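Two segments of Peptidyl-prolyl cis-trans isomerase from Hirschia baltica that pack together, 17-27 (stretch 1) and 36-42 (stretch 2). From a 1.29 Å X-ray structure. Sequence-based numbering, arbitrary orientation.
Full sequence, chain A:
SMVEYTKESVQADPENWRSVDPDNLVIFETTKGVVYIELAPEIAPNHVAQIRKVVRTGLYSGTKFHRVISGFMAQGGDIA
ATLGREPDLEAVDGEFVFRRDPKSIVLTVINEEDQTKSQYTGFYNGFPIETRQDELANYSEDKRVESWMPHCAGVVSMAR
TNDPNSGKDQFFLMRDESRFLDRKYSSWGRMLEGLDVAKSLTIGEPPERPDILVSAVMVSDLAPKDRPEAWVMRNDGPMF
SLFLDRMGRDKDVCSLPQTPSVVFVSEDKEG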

# COMPACT_ATOMS: atom_id res chain seq x y z
N TRP A 17 8.83 -14.75 7.27
CA TRP A 17 8.38 -14.29 5.95
C TRP A 17 6.98 -14.78 5.63
O TRP A 17 6.67 -15.97 5.73
CB TRP A 17 9.36 -14.73 4.87
CG TRP A 17 10.69 -14.12 5.04
CD1 TRP A 17 11.77 -14.67 5.68
CD2 TRP A 17 11.10 -12.82 4.62
NE1 TRP A 17 12.82 -13.80 5.65
CE2 TRP A 17 12.44 -12.65 5.02
CE3 TRP A 17 10.46 -11.77 3.94
CZ2 TRP A 17 13.15 -11.49 4.75
CZ3 TRP A 17 11.18 -10.62 3.68
CH2 TRP A 17 12.51 -10.49 4.07
N ARG A 18 6.16 -13.84 5.20
CA ARG A 18 4.78 -14.08 4.82
C ARG A 18 4.67 -14.05 3.30
O ARG A 18 5.07 -13.08 2.66
CB ARG A 18 3.87 -13.00 5.44
CG ARG A 18 2.41 -13.08 5.01
CD ARG A 18 1.56 -11.97 5.63
NE ARG A 18 1.99 -10.63 5.23
CZ ARG A 18 1.69 -10.06 4.07
NH1 ARG A 18 0.95 -10.71 3.18
NH2 ARG A 18 2.13 -8.85 3.80
N SER A 19 4.11 -15.11 2.74
CA SER A 19 3.91 -15.19 1.30
C SER A 19 2.71 -14.35 0.91
O SER A 19 1.63 -14.49 1.48
CB SER A 19 3.72 -16.65 0.90
OG SER A 19 3.43 -16.76 -0.48
N VAL A 20 2.89 -13.47 -0.08
CA VAL A 20 1.81 -12.61 -0.55
C VAL A 20 0.88 -13.40 -1.46
O VAL A 20 1.32 -14.07 -2.39
CB VAL A 20 2.36 -11.37 -1.27
CG1 VAL A 20 1.25 -10.54 -1.91
CG2 VAL A 20 3.17 -10.50 -0.30
N ASP A 21 -0.41 -13.33 -1.17
CA ASP A 21 -1.44 -13.93 -2.00
C ASP A 21 -1.40 -13.34 -3.42
O ASP A 21 -1.44 -12.12 -3.57
CB ASP A 21 -2.79 -13.66 -1.32
CG ASP A 21 -3.97 -14.34 -1.98
OD1 ASP A 21 -3.95 -14.56 -3.21
OD2 ASP A 21 -4.95 -14.61 -1.26
N PRO A 22 -1.32 -14.18 -4.47
CA PRO A 22 -1.29 -13.58 -5.81
C PRO A 22 -2.49 -12.70 -6.14
O PRO A 22 -2.33 -11.78 -6.94
CB PRO A 22 -1.26 -14.81 -6.75
CG PRO A 22 -0.81 -15.92 -5.94
CD PRO A 22 -1.11 -15.64 -4.50
N ASP A 23 -3.66 -12.94 -5.54
CA ASP A 23 -4.81 -12.10 -5.80
C ASP A 23 -4.71 -10.77 -5.03
O ASP A 23 -5.56 -9.90 -5.21
CB ASP A 23 -6.11 -12.82 -5.45
CG ASP A 23 -7.29 -12.34 -6.28
OD1 ASP A 23 -7.11 -12.11 -7.50
OD2 ASP A 23 -8.40 -12.19 -5.73
N ASN A 24 -3.71 -10.62 -4.17
CA ASN A 24 -3.46 -9.34 -3.51
C ASN A 24 -2.24 -8.63 -4.08
O ASN A 24 -1.74 -7.70 -3.48
CB ASN A 24 -3.26 -9.53 -2.00
CG ASN A 24 -4.50 -9.98 -1.29
OD1 ASN A 24 -5.59 -9.90 -1.82
ND2 ASN A 24 -4.32 -10.48 -0.07
N LEU A 25 -1.75 -9.08 -5.23
CA LEU A 25 -0.50 -8.57 -5.78
C LEU A 25 -0.72 -8.05 -7.19
O LEU A 25 -1.13 -8.79 -8.07
CB LEU A 25 0.57 -9.65 -5.77
CG LEU A 25 1.99 -9.26 -6.18
CD1 LEU A 25 2.56 -8.15 -5.31
CD2 LEU A 25 2.89 -10.50 -6.10
N VAL A 26 -0.40 -6.78 -7.39
CA VAL A 26 -0.61 -6.10 -8.66
C VAL A 26 0.73 -5.64 -9.20
O VAL A 26 1.55 -5.10 -8.47
CB VAL A 26 -1.52 -4.88 -8.49
CG1 VAL A 26 -2.01 -4.37 -9.85
CG2 VAL A 26 -2.69 -5.18 -7.55
N ILE A 27 0.93 -5.84 -10.49
CA ILE A 27 2.11 -5.34 -11.17
C ILE A 27 1.75 -4.09 -11.96
O ILE A 27 0.95 -4.15 -12.86
CB ILE A 27 2.70 -6.38 -12.13
CG1 ILE A 27 2.80 -7.75 -11.46
CG2 ILE A 27 4.06 -5.91 -12.61
CD1 ILE A 27 3.32 -8.82 -12.37
N TYR A 36 5.45 -3.13 -7.68
CA TYR A 36 4.65 -4.24 -7.19
C TYR A 36 3.87 -3.76 -5.99
O TYR A 36 4.47 -3.33 -5.00
CB TYR A 36 5.53 -5.44 -6.81
CG TYR A 36 6.26 -6.06 -7.98
CD1 TYR A 36 5.62 -6.93 -8.84
CD2 TYR A 36 7.60 -5.79 -8.21
CE1 TYR A 36 6.29 -7.50 -9.90
CE2 TYR A 36 8.28 -6.37 -9.26
CZ TYR A 36 7.62 -7.21 -10.09
OH TYR A 36 8.32 -7.78 -11.13
N ILE A 37 2.54 -3.83 -6.07
CA ILE A 37 1.68 -3.33 -5.00
C ILE A 37 0.96 -4.49 -4.33
O ILE A 37 0.35 -5.32 -5.02
CB ILE A 37 0.65 -2.33 -5.56
CG1 ILE A 37 1.37 -1.11 -6.11
CG2 ILE A 37 -0.34 -1.92 -4.46
CD1 ILE A 37 0.50 -0.21 -6.95
N GLU A 38 1.03 -4.56 -3.01
CA GLU A 38 0.19 -5.48 -2.26
C GLU A 38 -1.08 -4.76 -1.83
O GLU A 38 -1.04 -3.72 -1.19
CB GLU A 38 0.89 -6.08 -1.03
CG GLU A 38 0.04 -7.20 -0.43
CD GLU A 38 0.59 -7.85 0.82
OE1 GLU A 38 1.62 -7.40 1.36
OE2 GLU A 38 -0.04 -8.83 1.26
N LEU A 39 -2.21 -5.36 -2.18
CA LEU A 39 -3.51 -4.88 -1.76
C LEU A 39 -3.77 -5.24 -0.30
O LEU A 39 -3.32 -6.28 0.18
CB LEU A 39 -4.60 -5.49 -2.62
CG LEU A 39 -4.41 -5.29 -4.11
CD1 LEU A 39 -5.45 -6.08 -4.90
CD2 LEU A 39 -4.47 -3.79 -4.44
N ALA A 40 -4.53 -4.39 0.39
CA ALA A 40 -4.83 -4.57 1.81
C ALA A 40 -6.33 -4.70 2.05
O ALA A 40 -6.98 -3.72 2.44
CB ALA A 40 -4.27 -3.41 2.59
N PRO A 41 -6.89 -5.89 1.83
CA PRO A 41 -8.35 -6.04 1.90
C PRO A 41 -8.94 -5.77 3.28
O PRO A 41 -10.09 -5.35 3.37
CB PRO A 41 -8.60 -7.50 1.50
CG PRO A 41 -7.35 -8.01 0.95
CD PRO A 41 -6.23 -7.11 1.35
N GLU A 42 -8.16 -6.00 4.33
CA GLU A 42 -8.67 -5.80 5.67
C GLU A 42 -8.75 -4.30 6.00
O GLU A 42 -9.47 -3.90 6.92
CB GLU A 42 -7.79 -6.56 6.67
CG GLU A 42 -7.79 -8.07 6.41
CD GLU A 42 -6.96 -8.87 7.39
OE1 GLU A 42 -5.74 -9.00 7.17
OE2 GLU A 42 -7.53 -9.40 8.38
O HOH W 1 -1.40 -11.14 0.54

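Two neighbouring strands, 25-27 and 36-39, run antiparallel, their axes 4.7 Å apart at closest approach and their N-to-C directions 153° apart; together the two stretches bury 576 Å². The residues that cover most surface are Glu38 and Asn24, with Val26 next. Val26 and Ile37 form the hydrogen-bonded pair of the ladder: Val26 N donates to Ile37 O and Ile37 N to Val26 O, both at 2.9 Å and nearly straight. Leu25 with Glu38 and Ile27 with Tyr36 are the non-hydrogen-bonded pairs that flank it. Here the strands are joined by CA-H...O contacts instead, Leu25 CA to Ile37 O at 3.4 Å and Tyr36 CA to Val26 O at 3.5 Å.

Asn24 extends the ladder through its backbone. Its O accepts a short bond from Leu39 N, 2.7 Å, and also lies 3.2 Å from Glu38 CA in a further CA-H...O contact. The chain reaches this position through a tight turn, in which Asn24 N donates to Asp21 O at 2.8 Å and Asp23 N to the side-chain atom Asp21 OD1 at 2.9 Å. The Asn24 side chain sets OD1 3.8 Å from Pro41 CG, a van der Waals contact.

Glu38 is a buried acid whose charge is answered from the first stretch. Its extended side chain (chi1 and chi2 both t) leaves the sheet on the same face as Leu25 and reaches Arg18. The two groups meet end-on in a bidentate salt bridge: Arg18 NH1 donates to Glu38 OE2 and Arg18 NH2 to Glu38 OE1, each at 2.9 Å. OE2 lies near the guanidinium plane, where the N-H bonds point. One water adds a second link, donating to Glu38 OE2 at 2.8 Å while accepting from Asp21 N at 2.9 Å and Asn24 ND2 at 3.1 Å; it thus ties the carboxylate to the turn. Val20 CG1, 3.8 Å from Glu38 OE2, adds an apolar neighbour to this polar cluster.

Val26 and Ile37 share the other face of the sheet, CB to CB 4.4 Å. Val26 also packs its CG2 against Leu39 CD2 at 3.8 Å, so it makes apolar contact with two residues of the second stretch. Back on the face of Leu25 and Glu38, Tyr36 lies beside Ile27, with Tyr36 CE1 3.8 Å from Ile27 CG1, and its CB is 4.3 Å from Leu25 CD1. These contacts are apolar, in contrast to the ionic pairing farther along the same face.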